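Local coordinates for 2-oxoadipate dioxygenase/decarboxylase, chloroplastic/amyloplastic (Oryza sativa, PDB 6W1K), which catalyses the iron(II)-dependent decarboxylation and hydroxylation of 2-oxoadipate to D-2-hydroxyglutarate, a step of plant lysine catabolism, at residues A[45-50]-A[205-210]; A[167-172]-A[252-257]; A[186-191]-A[259-264]; A[238-243]-A[270-275]. All blocks are in the same frame, centred on the assembly; numbering follows the deposited sequence.

Contact 1: residues A[45-50]-A[205-210]; sequences ELVRSY and SDIRSI. With SO4 (sulfate ion), chain G; SO4 (sulfate ion), chain H.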
loop_
_atom_site.group_PDB
_atom_site.type_symbol
_atom_site.label_atom_id
_atom_site.label_comp_id
_atom_site.label_asym_id
_atom_site.label_seq_id
_atom_site.Cartn_x
_atom_site.Cartn_y
_atom_site.Cartn_z
ATOM N N GLU A 45 -1.935 10.562 14.052
ATOM C CA GLU A 45 -1.916 11.631 15.045
ATOM C C GLU A 45 -1.236 11.170 16.332
ATOM O O GLU A 45 -0.479 11.932 16.951
ATOM C CB GLU A 45 -3.340 12.111 15.318
ATOM C CG GLU A 45 -3.978 12.797 14.106
ATOM C CD GLU A 45 -5.475 13.072 14.263
ATOM O OE1 GLU A 45 -6.088 12.541 15.219
ATOM O OE2 GLU A 45 -6.034 13.821 13.420
ATOM N N LEU A 46 -1.504 9.933 16.765
ATOM C CA LEU A 46 -0.922 9.459 18.019
ATOM C C LEU A 46 0.599 9.352 17.924
ATOM O O LEU A 46 1.320 9.642 18.890
ATOM C CB LEU A 46 -1.516 8.101 18.395
ATOM C CG LEU A 46 -2.956 8.091 18.921
ATOM C CD1 LEU A 46 -3.478 6.641 19.001
ATOM C CD2 LEU A 46 -3.073 8.779 20.277
ATOM N N VAL A 47 1.098 8.889 16.786
ATOM C CA VAL A 47 2.536 8.763 16.609
ATOM C C VAL A 47 3.191 10.137 16.583
ATOM O O VAL A 47 4.268 10.343 17.154
ATOM C CB VAL A 47 2.828 7.964 15.326
ATOM C CG1 VAL A 47 4.320 8.025 15.012
ATOM C CG2 VAL A 47 2.328 6.518 15.475
ATOM N N ARG A 48 2.571 11.092 15.892
ATOM C CA ARG A 48 3.137 12.435 15.838
ATOM C C ARG A 48 3.233 13.032 17.234
ATOM O O ARG A 48 4.254 13.627 17.590
ATOM C CB ARG A 48 2.295 13.325 14.925
ATOM C CG ARG A 48 2.621 14.816 15.026
ATOM C CD ARG A 48 3.942 15.159 14.349
ATOM N NE ARG A 48 4.213 16.601 14.338
ATOM C CZ ARG A 48 3.785 17.436 13.397
ATOM N NH1 ARG A 48 3.066 16.976 12.379
ATOM N NH2 ARG A 48 4.078 18.732 13.467
ATOM N N SER A 49 2.185 12.860 18.051
ATOM C CA SER A 49 2.185 13.430 19.395
ATOM C C SER A 49 3.223 12.756 20.280
ATOM O O SER A 49 3.872 13.411 21.102
ATOM C CB SER A 49 0.800 13.287 20.029
ATOM O OG SER A 49 -0.172 14.046 19.337
ATOM N N TYR A 50 3.380 11.444 20.132
ATOM C CA TYR A 50 4.308 10.691 20.964
ATOM C C TYR A 50 5.764 10.893 20.541
ATOM O O TYR A 50 6.646 11.059 21.383
ATOM C CB TYR A 50 3.943 9.211 20.890
ATOM C CG TYR A 50 4.749 8.334 21.805
ATOM C CD1 TYR A 50 4.321 8.081 23.108
ATOM C CD2 TYR A 50 5.926 7.747 21.369
ATOM C CE1 TYR A 50 5.055 7.269 23.962
ATOM C CE2 TYR A 50 6.670 6.933 22.215
ATOM C CZ TYR A 50 6.225 6.695 23.508
ATOM O OH TYR A 50 6.961 5.895 24.350
ATOM N N SER A 205 11.816 8.125 19.010
ATOM C CA SER A 205 11.571 7.633 20.361
ATOM C C SER A 205 11.679 6.104 20.388
ATOM O O SER A 205 12.076 5.457 19.416
ATOM C CB SER A 205 10.207 8.109 20.849
ATOM O OG SER A 205 9.191 7.368 20.203
ATOM N N ASP A 206 11.282 5.501 21.507
ATOM C CA ASP A 206 11.441 4.061 21.678
ATOM C C ASP A 206 10.533 3.250 20.755
ATOM O O ASP A 206 10.807 2.067 20.521
ATOM C CB ASP A 206 11.190 3.695 23.152
ATOM C CG ASP A 206 9.716 3.767 23.538
ATOM O OD1 ASP A 206 9.273 2.900 24.321
ATOM O OD2 ASP A 206 8.999 4.673 23.055
ATOM N N ILE A 207 9.478 3.848 20.203
ATOM C CA ILE A 207 8.608 3.104 19.302
ATOM C C ILE A 207 9.221 3.001 17.907
ATOM O O ILE A 207 8.592 2.481 16.981
ATOM C CB ILE A 207 7.205 3.733 19.241
ATOM C CG1 ILE A 207 7.269 5.183 18.765
ATOM C CG2 ILE A 207 6.541 3.685 20.621
ATOM C CD1 ILE A 207 5.902 5.721 18.304
ATOM N N ARG A 208 10.455 3.478 17.742
ATOM C CA ARG A 208 11.192 3.167 16.521
ATOM C C ARG A 208 11.464 1.671 16.381
ATOM O O ARG A 208 11.652 1.189 15.259
ATOM C CB ARG A 208 12.511 3.942 16.495
ATOM C CG ARG A 208 13.575 3.416 17.441
ATOM C CD ARG A 208 14.795 4.342 17.373
ATOM N NE ARG A 208 15.894 3.876 18.206
ATOM C CZ ARG A 208 15.968 4.062 19.517
ATOM N NH1 ARG A 208 15.004 4.708 20.155
ATOM N NH2 ARG A 208 17.006 3.594 20.193
ATOM N N SER A 209 11.508 0.931 17.484
ATOM C CA SER A 209 11.541 -0.520 17.410
ATOM C C SER A 209 10.127 -1.048 17.183
ATOM O O SER A 209 9.197 -0.676 17.908
ATOM C CB SER A 209 12.130 -1.114 18.687
ATOM O OG SER A 209 11.930 -2.517 18.692
ATOM N N ILE A 210 9.964 -1.912 16.180
ATOM C CA ILE A 210 8.607 -2.252 15.743
ATOM C C ILE A 210 7.869 -3.055 16.811
ATOM O O ILE A 210 6.640 -2.958 16.935
ATOM C CB ILE A 210 8.648 -2.999 14.393
ATOM C CG1 ILE A 210 7.226 -3.088 13.814
ATOM C CG2 ILE A 210 9.326 -4.326 14.549
ATOM C CD1 ILE A 210 7.208 -3.301 12.304
HETATM S S SO4 G . 5.923 18.850 17.009
HETATM O O1 SO4 G . 6.592 19.359 15.814
HETATM O O2 SO4 G . 6.924 18.530 18.025
HETATM O O3 SO4 G . 5.161 17.646 16.680
HETATM O O4 SO4 G . 5.016 19.876 17.523
HETATM S S SO4 H . 15.503 4.708 23.910
HETATM O O1 SO4 H . 16.864 4.645 23.377
HETATM O O2 SO4 H . 14.850 5.930 23.443
HETATM O O3 SO4 H . 14.749 3.535 23.466
HETATM O O4 SO4 H . 15.567 4.731 25.370
#
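A partly buried helix-to-loop packing contact brings Tyr50, near the end of helix 38-51, against Asp206 and Ile207 in the 3-10 turn that precedes helix 210-219. CG of Tyr50 is anti to the backbone N (chi1 -175°); the ring edge beyond it meets Ser205 OG and Asp206 OD2, and its OH donates to Asp206 OD2 at 2.7 Å. The carboxylate oxygen is met on its syn side, 28° out of plane, and itself lies in the plane of the ring. An alanine in place of Asp206 would probably leave the Tyr50 hydroxyl without this acceptor and its ring less firmly fixed. Ile207 CG2 approaches Tyr50 CE2 obliquely at 3.6 Å, whereas Val47 CG1 reaches Ile207 CD1 more loosely at 4.3 Å. Phe216 of helix 210-219 packs on Tyr50, Val47 and Ile207, tying the pair to the adjacent helix. Within the turn, Arg208 N and Arg208 NH1 both bond to Ser205 O, from opposite faces of its carbonyl plane, NH1 at 3.1 Å.

Contact 2: residues A[167-172]-A[252-257]; sequences KPIYSD and TFADGI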
loop_
_atom_site.group_PDB
_atom_site.type_symbol
_atom_site.label_atom_id
_atom_site.label_comp_id
_atom_site.label_asym_id
_atom_site.label_seq_id
_atom_site.Cartn_x
_atom_site.Cartn_y
_atom_site.Cartn_z
ATOM N N LYS A 167 -21.492 2.153 -9.880
ATOM C CA LYS A 167 -21.606 1.681 -8.505
ATOM C C LYS A 167 -22.080 0.234 -8.524
ATOM O O LYS A 167 -23.007 -0.090 -9.262
ATOM C CB LYS A 167 -22.612 2.529 -7.730
ATOM C CG LYS A 167 -22.356 2.635 -6.238
ATOM C CD LYS A 167 -23.336 3.614 -5.555
ATOM C CE LYS A 167 -22.594 4.563 -4.590
ATOM N NZ LYS A 167 -23.322 4.796 -3.278
ATOM N N PRO A 168 -21.478 -0.648 -7.740
ATOM C CA PRO A 168 -21.857 -2.071 -7.803
ATOM C C PRO A 168 -23.180 -2.354 -7.121
ATOM O O PRO A 168 -23.616 -1.622 -6.226
ATOM C CB PRO A 168 -20.723 -2.775 -7.056
ATOM C CG PRO A 168 -19.747 -1.723 -6.679
ATOM C CD PRO A 168 -20.341 -0.390 -6.844
ATOM N N ILE A 169 -23.854 -3.430 -7.591
ATOM C CA ILE A 169 -25.013 -3.971 -6.894
ATOM C C ILE A 169 -24.508 -4.984 -5.881
ATOM O O ILE A 169 -23.482 -5.645 -6.081
ATOM C CB ILE A 169 -26.055 -4.601 -7.847
ATOM C CG1 ILE A 169 -25.460 -5.827 -8.529
ATOM C CG2 ILE A 169 -26.492 -3.573 -8.887
ATOM C CD1 ILE A 169 -26.357 -6.461 -9.532
ATOM N N TYR A 170 -25.260 -5.120 -4.792
ATOM C CA TYR A 170 -24.800 -5.925 -3.668
ATOM C C TYR A 170 -24.608 -7.381 -4.080
ATOM O O TYR A 170 -23.649 -8.029 -3.656
ATOM C CB TYR A 170 -25.810 -5.830 -2.505
ATOM C CG TYR A 170 -25.328 -6.569 -1.260
ATOM C CD1 TYR A 170 -24.062 -6.349 -0.777
ATOM C CD2 TYR A 170 -26.133 -7.491 -0.587
ATOM C CE1 TYR A 170 -23.580 -7.032 0.345
ATOM C CE2 TYR A 170 -25.661 -8.165 0.549
ATOM C CZ TYR A 170 -24.380 -7.936 1.001
ATOM O OH TYR A 170 -23.903 -8.597 2.120
ATOM N N SER A 171 -25.530 -7.916 -4.885
ATOM C CA SER A 171 -25.435 -9.308 -5.305
ATOM C C SER A 171 -24.086 -9.586 -5.956
ATOM O O SER A 171 -23.496 -10.652 -5.756
ATOM C CB SER A 171 -26.557 -9.651 -6.278
ATOM O OG SER A 171 -26.531 -8.803 -7.410
ATOM N N ASP A 172 -23.574 -8.639 -6.730
ATOM C CA ASP A 172 -22.294 -8.877 -7.389
ATOM C C ASP A 172 -21.155 -8.870 -6.374
ATOM O O ASP A 172 -20.218 -9.675 -6.469
ATOM C CB ASP A 172 -22.047 -7.831 -8.468
ATOM C CG ASP A 172 -22.912 -8.029 -9.732
ATOM O OD1 ASP A 172 -23.460 -9.132 -9.933
ATOM O OD2 ASP A 172 -23.004 -7.062 -10.536
ATOM N N THR A 252 -23.877 2.142 0.388
ATOM C CA THR A 252 -25.157 1.929 -0.285
ATOM C C THR A 252 -24.896 1.483 -1.723
ATOM O O THR A 252 -24.427 2.260 -2.558
ATOM C CB THR A 252 -26.020 3.186 -0.201
ATOM O OG1 THR A 252 -26.289 3.433 1.188
ATOM C CG2 THR A 252 -27.378 2.987 -0.923
ATOM N N PHE A 253 -25.185 0.224 -2.000
ATOM C CA PHE A 253 -25.039 -0.335 -3.329
ATOM C C PHE A 253 -26.129 0.183 -4.278
ATOM O O PHE A 253 -27.150 0.758 -3.871
ATOM C CB PHE A 253 -25.042 -1.866 -3.227
ATOM C CG PHE A 253 -23.837 -2.397 -2.508
ATOM C CD1 PHE A 253 -23.808 -2.467 -1.114
ATOM C CD2 PHE A 253 -22.719 -2.809 -3.217
ATOM C CE1 PHE A 253 -22.702 -2.945 -0.457
ATOM C CE2 PHE A 253 -21.596 -3.281 -2.553
ATOM C CZ PHE A 253 -21.589 -3.344 -1.183
ATOM N N ALA A 254 -25.891 -0.045 -5.571
ATOM C CA ALA A 254 -26.721 0.533 -6.612
ATOM C C ALA A 254 -28.146 0.027 -6.574
ATOM O O ALA A 254 -29.034 0.703 -7.103
ATOM C CB ALA A 254 -26.132 0.253 -7.993
ATOM N N ASP A 255 -28.392 -1.159 -6.016
ATOM C CA ASP A 255 -29.754 -1.674 -5.905
ATOM C C ASP A 255 -30.440 -1.229 -4.617
ATOM O O ASP A 255 -31.474 -1.794 -4.258
ATOM C CB ASP A 255 -29.769 -3.213 -6.010
ATOM C CG ASP A 255 -28.647 -3.906 -5.213
ATOM O OD1 ASP A 255 -27.785 -3.262 -4.570
ATOM O OD2 ASP A 255 -28.620 -5.150 -5.253
ATOM N N GLY A 256 -29.860 -0.253 -3.899
ATOM C CA GLY A 256 -30.474 0.320 -2.719
ATOM C C GLY A 256 -30.055 -0.304 -1.401
ATOM O O GLY A 256 -30.352 0.263 -0.335
ATOM N N ILE A 257 -29.342 -1.421 -1.441
ATOM C CA ILE A 257 -28.992 -2.174 -0.241
ATOM C C ILE A 257 -27.783 -1.539 0.427
ATOM O O ILE A 257 -26.760 -1.261 -0.222
ATOM C CB ILE A 257 -28.730 -3.645 -0.601
ATOM C CG1 ILE A 257 -30.025 -4.285 -1.102
ATOM C CG2 ILE A 257 -28.147 -4.414 0.597
ATOM C CD1 ILE A 257 -29.809 -5.628 -1.736
HETATM O O HOH W 1 -22.543 4.569 0.035
HETATM O O HOH W 2 -28.645 -7.581 -4.817
#
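Tyr170 and Phe253 form the apolar centre, their ring centroids 5.2 Å apart and their planes inclined at 55°. Tyr170 CD1 lies over one face of the Phe253 ring, displaced toward its rim, and Tyr170 CA makes a CH-pi contact over the same ring, 4.1 Å from its centroid. Ile257 CG2 approaches Tyr170 CD2 obliquely, at 3.9 Å. An alanine at Phe253 would probably open a gap beside Tyr170 CD1 and leave that ring freer to shift. Farther out, Ala254 N, in the type I turn 253-256, donates a nearly straight bond to Pro168 O (2.8 Å, 176°). Asp255 OD1 accepts from Tyr170 N at 3.1 Å, gripping the first turn of helix 170-179. At the polar edge Lys167, which also makes a cation-pi pair with Phe251, donates from NZ to Thr252 O at 2.9 Å. This hairpin turn between strands 248-252 and 258-271 meets the start of helix 170-179, while Val188 of helix 181-189 and Ile261 of the second strand pack on Phe253.

Contact 3: residues A[186-191]-A[259-264]; sequences TLVNGY and ESIPRS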
loop_
_atom_site.group_PDB
_atom_site.type_symbol
_atom_site.label_atom_id
_atom_site.label_comp_id
_atom_site.label_asym_id
_atom_site.label_seq_id
_atom_site.Cartn_x
_atom_site.Cartn_y
_atom_site.Cartn_z
ATOM N N THR A 186 -11.617 -4.454 -4.344
ATOM C CA THR A 186 -11.347 -3.558 -5.459
ATOM C C THR A 186 -12.627 -3.086 -6.128
ATOM O O THR A 186 -12.694 -1.938 -6.576
ATOM C CB THR A 186 -10.421 -4.276 -6.436
ATOM O OG1 THR A 186 -9.304 -4.770 -5.706
ATOM C CG2 THR A 186 -9.863 -3.381 -7.496
ATOM N N LEU A 187 -13.678 -3.920 -6.144
ATOM C CA LEU A 187 -14.929 -3.487 -6.743
ATOM C C LEU A 187 -15.460 -2.236 -6.067
ATOM O O LEU A 187 -15.958 -1.320 -6.732
ATOM C CB LEU A 187 -15.973 -4.622 -6.671
ATOM C CG LEU A 187 -17.277 -4.305 -7.381
ATOM C CD1 LEU A 187 -17.044 -4.230 -8.877
ATOM C CD2 LEU A 187 -18.352 -5.380 -7.059
ATOM N N VAL A 188 -15.360 -2.162 -4.737
ATOM C CA VAL A 188 -15.941 -1.046 -4.017
ATOM C C VAL A 188 -14.923 0.048 -3.662
ATOM O O VAL A 188 -15.342 1.144 -3.260
ATOM C CB VAL A 188 -16.672 -1.520 -2.742
ATOM C CG1 VAL A 188 -17.887 -2.374 -3.127
ATOM C CG2 VAL A 188 -15.758 -2.302 -1.832
ATOM N N ASN A 189 -13.627 -0.196 -3.819
ATOM C CA ASN A 189 -12.613 0.817 -3.504
ATOM C C ASN A 189 -11.818 1.291 -4.717
ATOM O O ASN A 189 -11.251 2.389 -4.676
ATOM C CB ASN A 189 -11.613 0.298 -2.443
ATOM C CG ASN A 189 -12.236 0.156 -1.047
ATOM O OD1 ASN A 189 -12.410 1.127 -0.322
ATOM N ND2 ASN A 189 -12.593 -1.067 -0.685
ATOM N N GLY A 190 -11.715 0.488 -5.770
ATOM C CA GLY A 190 -11.039 0.956 -6.969
ATOM C C GLY A 190 -9.581 1.286 -6.685
ATOM O O GLY A 190 -8.875 0.566 -5.976
ATOM N N TYR A 191 -9.136 2.386 -7.257
ATOM C CA TYR A 191 -7.760 2.840 -7.192
ATOM C C TYR A 191 -7.438 3.639 -5.922
ATOM O O TYR A 191 -6.392 4.319 -5.870
ATOM C CB TYR A 191 -7.489 3.680 -8.427
ATOM C CG TYR A 191 -7.516 2.940 -9.735
ATOM C CD1 TYR A 191 -6.504 2.057 -10.067
ATOM C CD2 TYR A 191 -8.543 3.156 -10.656
ATOM C CE1 TYR A 191 -6.507 1.398 -11.265
ATOM C CE2 TYR A 191 -8.546 2.514 -11.847
ATOM C CZ TYR A 191 -7.514 1.642 -12.161
ATOM O OH TYR A 191 -7.502 0.995 -13.373
ATOM N N GLU A 259 -24.839 -2.078 3.112
ATOM C CA GLU A 259 -24.140 -3.178 3.765
ATOM C C GLU A 259 -22.711 -2.759 4.056
ATOM O O GLU A 259 -22.197 -1.794 3.486
ATOM C CB GLU A 259 -24.158 -4.446 2.902
ATOM C CG GLU A 259 -25.289 -5.381 3.297
ATOM C CD GLU A 259 -25.035 -6.001 4.678
ATOM O OE1 GLU A 259 -23.845 -6.115 5.097
ATOM O OE2 GLU A 259 -26.023 -6.327 5.354
ATOM N N SER A 260 -22.064 -3.516 4.943
ATOM C CA SER A 260 -20.709 -3.181 5.382
ATOM C C SER A 260 -19.686 -3.569 4.320
ATOM O O SER A 260 -19.785 -4.634 3.713
ATOM C CB SER A 260 -20.402 -3.894 6.702
ATOM O OG SER A 260 -19.134 -3.514 7.203
ATOM N N ILE A 261 -18.681 -2.713 4.114
ATOM C CA ILE A 261 -17.582 -3.035 3.210
ATOM C C ILE A 261 -16.246 -2.728 3.916
ATOM O O ILE A 261 -16.180 -1.854 4.787
ATOM C CB ILE A 261 -17.621 -2.213 1.891
ATOM C CG1 ILE A 261 -17.534 -0.715 2.190
ATOM C CG2 ILE A 261 -18.822 -2.525 1.038
ATOM C CD1 ILE A 261 -17.081 0.170 1.045
ATOM N N PRO A 262 -15.169 -3.352 3.460
ATOM C CA PRO A 262 -13.833 -2.950 3.931
ATOM C C PRO A 262 -13.311 -1.696 3.233
ATOM O O PRO A 262 -13.466 -1.512 2.025
ATOM C CB PRO A 262 -12.964 -4.168 3.583
ATOM C CG PRO A 262 -13.622 -4.739 2.341
ATOM C CD PRO A 262 -15.119 -4.539 2.584
ATOM N N ARG A 263 -12.721 -0.807 4.029
ATOM C CA ARG A 263 -11.923 0.285 3.484
ATOM C C ARG A 263 -10.449 -0.115 3.627
ATOM O O ARG A 263 -10.077 -1.261 3.319
ATOM C CB ARG A 263 -12.273 1.608 4.166
ATOM C CG ARG A 263 -13.713 2.103 3.858
ATOM C CD ARG A 263 -13.901 2.395 2.385
ATOM N NE ARG A 263 -15.002 3.299 2.093
ATOM C CZ ARG A 263 -15.462 3.529 0.866
ATOM N NH1 ARG A 263 -14.926 2.899 -0.179
ATOM N NH2 ARG A 263 -16.461 4.377 0.682
ATOM N N SER A 264 -9.605 0.802 4.060
ATOM C CA SER A 264 -8.161 0.607 4.014
ATOM C C SER A 264 -7.615 0.431 5.420
ATOM O O SER A 264 -8.345 0.423 6.412
ATOM C CB SER A 264 -7.504 1.779 3.299
ATOM O OG SER A 264 -7.971 1.838 1.963
HETATM O O HOH W 3 -10.481 2.733 1.333
#
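Asn189, in the last turn of helix 181-189, directs its side chain at Pro262 and Arg263, where strand 258-271 is interrupted. From CB, the chain turns so that CG stands anti to the carbonyl carbon, beside the backbone N (chi1 -70°), which sets CG 3.7 Å from Pro262 O. At the tip, ND2 donates to Pro262 O over 2.9 Å at 168°, with the acceptor close to the amide plane; ND2 also bonds to Trp185 O, one turn back in the helix. OD1 accepts from Arg263 NH1 at 3.1 Å, the donor standing well above the carbonyl plane although OD1 itself lies in the guanidinium plane. A water linking OD1 to Ser264 OG gives the oxygen a second donor, so both ends of this buried amide are engaged. Alongside, Val188 CG2 and Ile261 CD1 meet tip to tip at 4.0 Å, and Ile261 CD1 also lies over one face of the Arg263 guanidinium, toward its rim. This is the C-terminal end of a helix packed against a strand of the sheet and joined to it by a buried amide, near the strand's continuation into Tyr265 and Glu267 of the substrate and metal site.

Contact 4: residues A[238-243]-A[270-275]; sequences LLQQSS and ERLVLP. With OOG (2-oxoadipic acid), chain F.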
loop_
_atom_site.group_PDB
_atom_site.type_symbol
_atom_site.label_atom_id
_atom_site.label_comp_id
_atom_site.label_asym_id
_atom_site.label_seq_id
_atom_site.Cartn_x
_atom_site.Cartn_y
_atom_site.Cartn_z
ATOM N N LEU A 238 15.411 -9.243 8.049
ATOM C CA LEU A 238 15.694 -7.817 7.897
ATOM C C LEU A 238 14.476 -6.962 7.575
ATOM O O LEU A 238 14.547 -5.733 7.711
ATOM C CB LEU A 238 16.741 -7.620 6.792
ATOM C CG LEU A 238 17.994 -8.482 6.988
ATOM C CD1 LEU A 238 18.998 -8.231 5.867
ATOM C CD2 LEU A 238 18.652 -8.262 8.355
ATOM N N LEU A 239 13.364 -7.562 7.162
ATOM C CA LEU A 239 12.146 -6.821 6.885
ATOM C C LEU A 239 11.063 -7.344 7.816
ATOM O O LEU A 239 10.683 -8.519 7.737
ATOM C CB LEU A 239 11.745 -6.958 5.424
ATOM C CG LEU A 239 10.401 -6.298 5.086
ATOM C CD1 LEU A 239 10.437 -4.767 5.328
ATOM C CD2 LEU A 239 10.062 -6.628 3.622
ATOM N N GLN A 240 10.593 -6.481 8.708
ATOM C CA GLN A 240 9.605 -6.841 9.718
ATOM C C GLN A 240 8.412 -5.905 9.591
ATOM O O GLN A 240 8.567 -4.678 9.597
ATOM C CB GLN A 240 10.226 -6.780 11.118
ATOM C CG GLN A 240 11.619 -7.390 11.180
ATOM C CD GLN A 240 12.103 -7.660 12.606
ATOM O OE1 GLN A 240 11.481 -7.240 13.582
ATOM N NE2 GLN A 240 13.230 -8.357 12.721
ATOM N N GLN A 241 7.220 -6.479 9.468
ATOM C CA GLN A 241 6.051 -5.689 9.096
ATOM C C GLN A 241 4.864 -6.073 9.954
ATOM O O GLN A 241 4.707 -7.241 10.323
ATOM C CB GLN A 241 5.718 -5.883 7.632
ATOM C CG GLN A 241 6.789 -5.399 6.666
ATOM C CD GLN A 241 6.493 -5.833 5.248
ATOM O OE1 GLN A 241 6.951 -6.880 4.782
ATOM N NE2 GLN A 241 5.729 -5.016 4.544
ATOM N N SER A 242 4.064 -5.070 10.308
ATOM C CA SER A 242 2.786 -5.268 10.988
ATOM C C SER A 242 1.774 -4.314 10.364
ATOM O O SER A 242 2.139 -3.372 9.654
ATOM C CB SER A 242 2.913 -5.046 12.497
ATOM O OG SER A 242 3.399 -3.751 12.766
ATOM N N SER A 243 0.488 -4.566 10.618
ATOM C CA SER A 243 -0.577 -3.801 9.976
ATOM C C SER A 243 -1.823 -3.856 10.849
ATOM O O SER A 243 -2.038 -4.829 11.569
ATOM C CB SER A 243 -0.945 -4.329 8.584
ATOM O OG SER A 243 -1.519 -5.613 8.646
ATOM N N GLU A 270 9.760 -2.086 9.625
ATOM C CA GLU A 270 11.135 -1.846 10.048
ATOM C C GLU A 270 12.058 -2.544 9.065
ATOM O O GLU A 270 11.913 -3.748 8.823
ATOM C CB GLU A 270 11.405 -2.365 11.467
ATOM C CG GLU A 270 12.816 -1.956 11.990
ATOM C CD GLU A 270 13.012 -2.142 13.503
ATOM O OE1 GLU A 270 12.028 -2.428 14.203
ATOM O OE2 GLU A 270 14.165 -2.004 13.986
ATOM N N ARG A 271 12.983 -1.795 8.494
ATOM C CA ARG A 271 14.019 -2.338 7.628
ATOM C C ARG A 271 15.338 -2.304 8.386
ATOM O O ARG A 271 15.838 -1.221 8.720
ATOM C CB ARG A 271 14.112 -1.547 6.326
ATOM C CG ARG A 271 12.763 -1.448 5.571
ATOM C CD ARG A 271 12.852 -0.626 4.245
ATOM N NE ARG A 271 11.589 -0.788 3.527
ATOM C CZ ARG A 271 11.304 -1.796 2.709
ATOM N NH1 ARG A 271 10.115 -1.865 2.146
ATOM N NH2 ARG A 271 12.217 -2.713 2.433
ATOM N N LEU A 272 15.908 -3.477 8.638
ATOM C CA LEU A 272 17.148 -3.556 9.397
ATOM C C LEU A 272 18.362 -3.383 8.488
ATOM O O LEU A 272 18.291 -3.574 7.271
ATOM C CB LEU A 272 17.251 -4.890 10.133
ATOM C CG LEU A 272 16.236 -5.114 11.262
ATOM C CD1 LEU A 272 16.656 -6.368 12.045
ATOM C CD2 LEU A 272 16.119 -3.918 12.185
ATOM N N VAL A 273 19.492 -3.051 9.112
ATOM C CA VAL A 273 20.725 -2.855 8.364
ATOM C C VAL A 273 21.145 -4.153 7.674
ATOM O O VAL A 273 20.963 -5.259 8.201
ATOM C CB VAL A 273 21.845 -2.346 9.290
ATOM C CG1 VAL A 273 23.052 -1.970 8.490
ATOM C CG2 VAL A 273 21.389 -1.143 10.101
ATOM N N LEU A 274 21.723 -4.015 6.489
ATOM C CA LEU A 274 22.192 -5.173 5.760
ATOM C C LEU A 274 23.456 -5.741 6.404
ATOM O O LEU A 274 24.212 -5.018 7.072
ATOM C CB LEU A 274 22.475 -4.811 4.310
ATOM C CG LEU A 274 21.256 -4.512 3.444
ATOM C CD1 LEU A 274 21.694 -3.815 2.162
ATOM C CD2 LEU A 274 20.476 -5.797 3.148
ATOM N N PRO A 275 23.715 -7.037 6.207
ATOM C CA PRO A 275 24.867 -7.652 6.884
ATOM C C PRO A 275 26.194 -7.029 6.501
ATOM O O PRO A 275 27.080 -6.911 7.355
ATOM C CB PRO A 275 24.790 -9.127 6.456
ATOM C CG PRO A 275 23.924 -9.135 5.196
ATOM C CD PRO A 275 22.957 -7.996 5.376
HETATM C C2 OOG F . -0.674 -5.012 -0.377
HETATM C C3 OOG F . -0.142 -5.996 0.666
HETATM C C4 OOG F . 1.358 -6.230 0.457
HETATM C C6 OOG F . 3.520 -5.387 1.732
HETATM O O4 OOG F . 4.147 -6.445 1.471
HETATM O O3 OOG F . 3.991 -4.575 2.559
HETATM C C5 OOG F . 2.191 -5.092 1.047
HETATM C C1 OOG F . -2.207 -4.922 -0.353
HETATM O O1 OOG F . -2.789 -4.468 -1.276
HETATM O O2 OOG F . -2.946 -5.363 0.745
HETATM O O5 OOG F . 1.818 -3.975 0.978
HETATM O O HOH W 4 12.708 -5.438 15.554
#
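Leu238 and Leu239 press their branches on different parts of segment 270-275. Leu238 CD1 rests against Leu274 CD2, at 3.9 Å, and Pro275 CD, which lie together on one side of it; the side chain crosses both of theirs at about a right angle. Its other branch, CD2, sits 4.1 Å from Leu272 CB. Leu239 lies beside Arg271, both pointing the same way, and its CD1 rests over one face of the guanidinium, 4.0 Å from NH2 and offset toward the rim. Asp58, through a salt bridge, and the carbonyls of Arg291 and Gly293 probably limit that guanidinium's rotation. Leu272 CD1 packs obliquely on Gln240 NE2 at 4.0 Å, an amide nitrogen bonded to Gly237. A water donates to Gln240 OE1 and, weakly, to Glu270 OE1, which also accepts from Ile210 N. Along the backbone, Gln240 and Glu270 form a hydrogen-bonded antiparallel pair, Gln240 N to Glu270 O at 3.0 Å and Glu270 N to Gln240 O at 2.9 Å. Leu272 N to Leu238 O, 2.8 Å and 174°, extends the ladder. The pairing is part of the mixed sheet of this glyoxalase-clan enzyme, and Gln241, bonding weakly from NE2 to 2-oxoadipate O3, lets the strand line the substrate pocket.

Overall arrangement
Contact 3 is the buried member of the set, contact 2 lies at the surface, and contacts 1 and 4 are partly buried. Contacts 3 and 4 share strand 258-271 but sit on opposite sides of the chain's centre, their nearest atoms about 9 Å apart. Contacts 2 and 3, with centres 12 Å apart, form one continuous packing region around consecutive helices 170-179 and 181-189. Contact 1 joins contact 4 through a probable hydrogen bond from Ile210 N to Glu270 OE1. Their chemistry differs accordingly: a single tyrosine-carboxylate bond in contact 1, aromatic packing with a polar edge in contact 2, a buried amide in contact 3, and backbone pairing beside the ligand in contact 4.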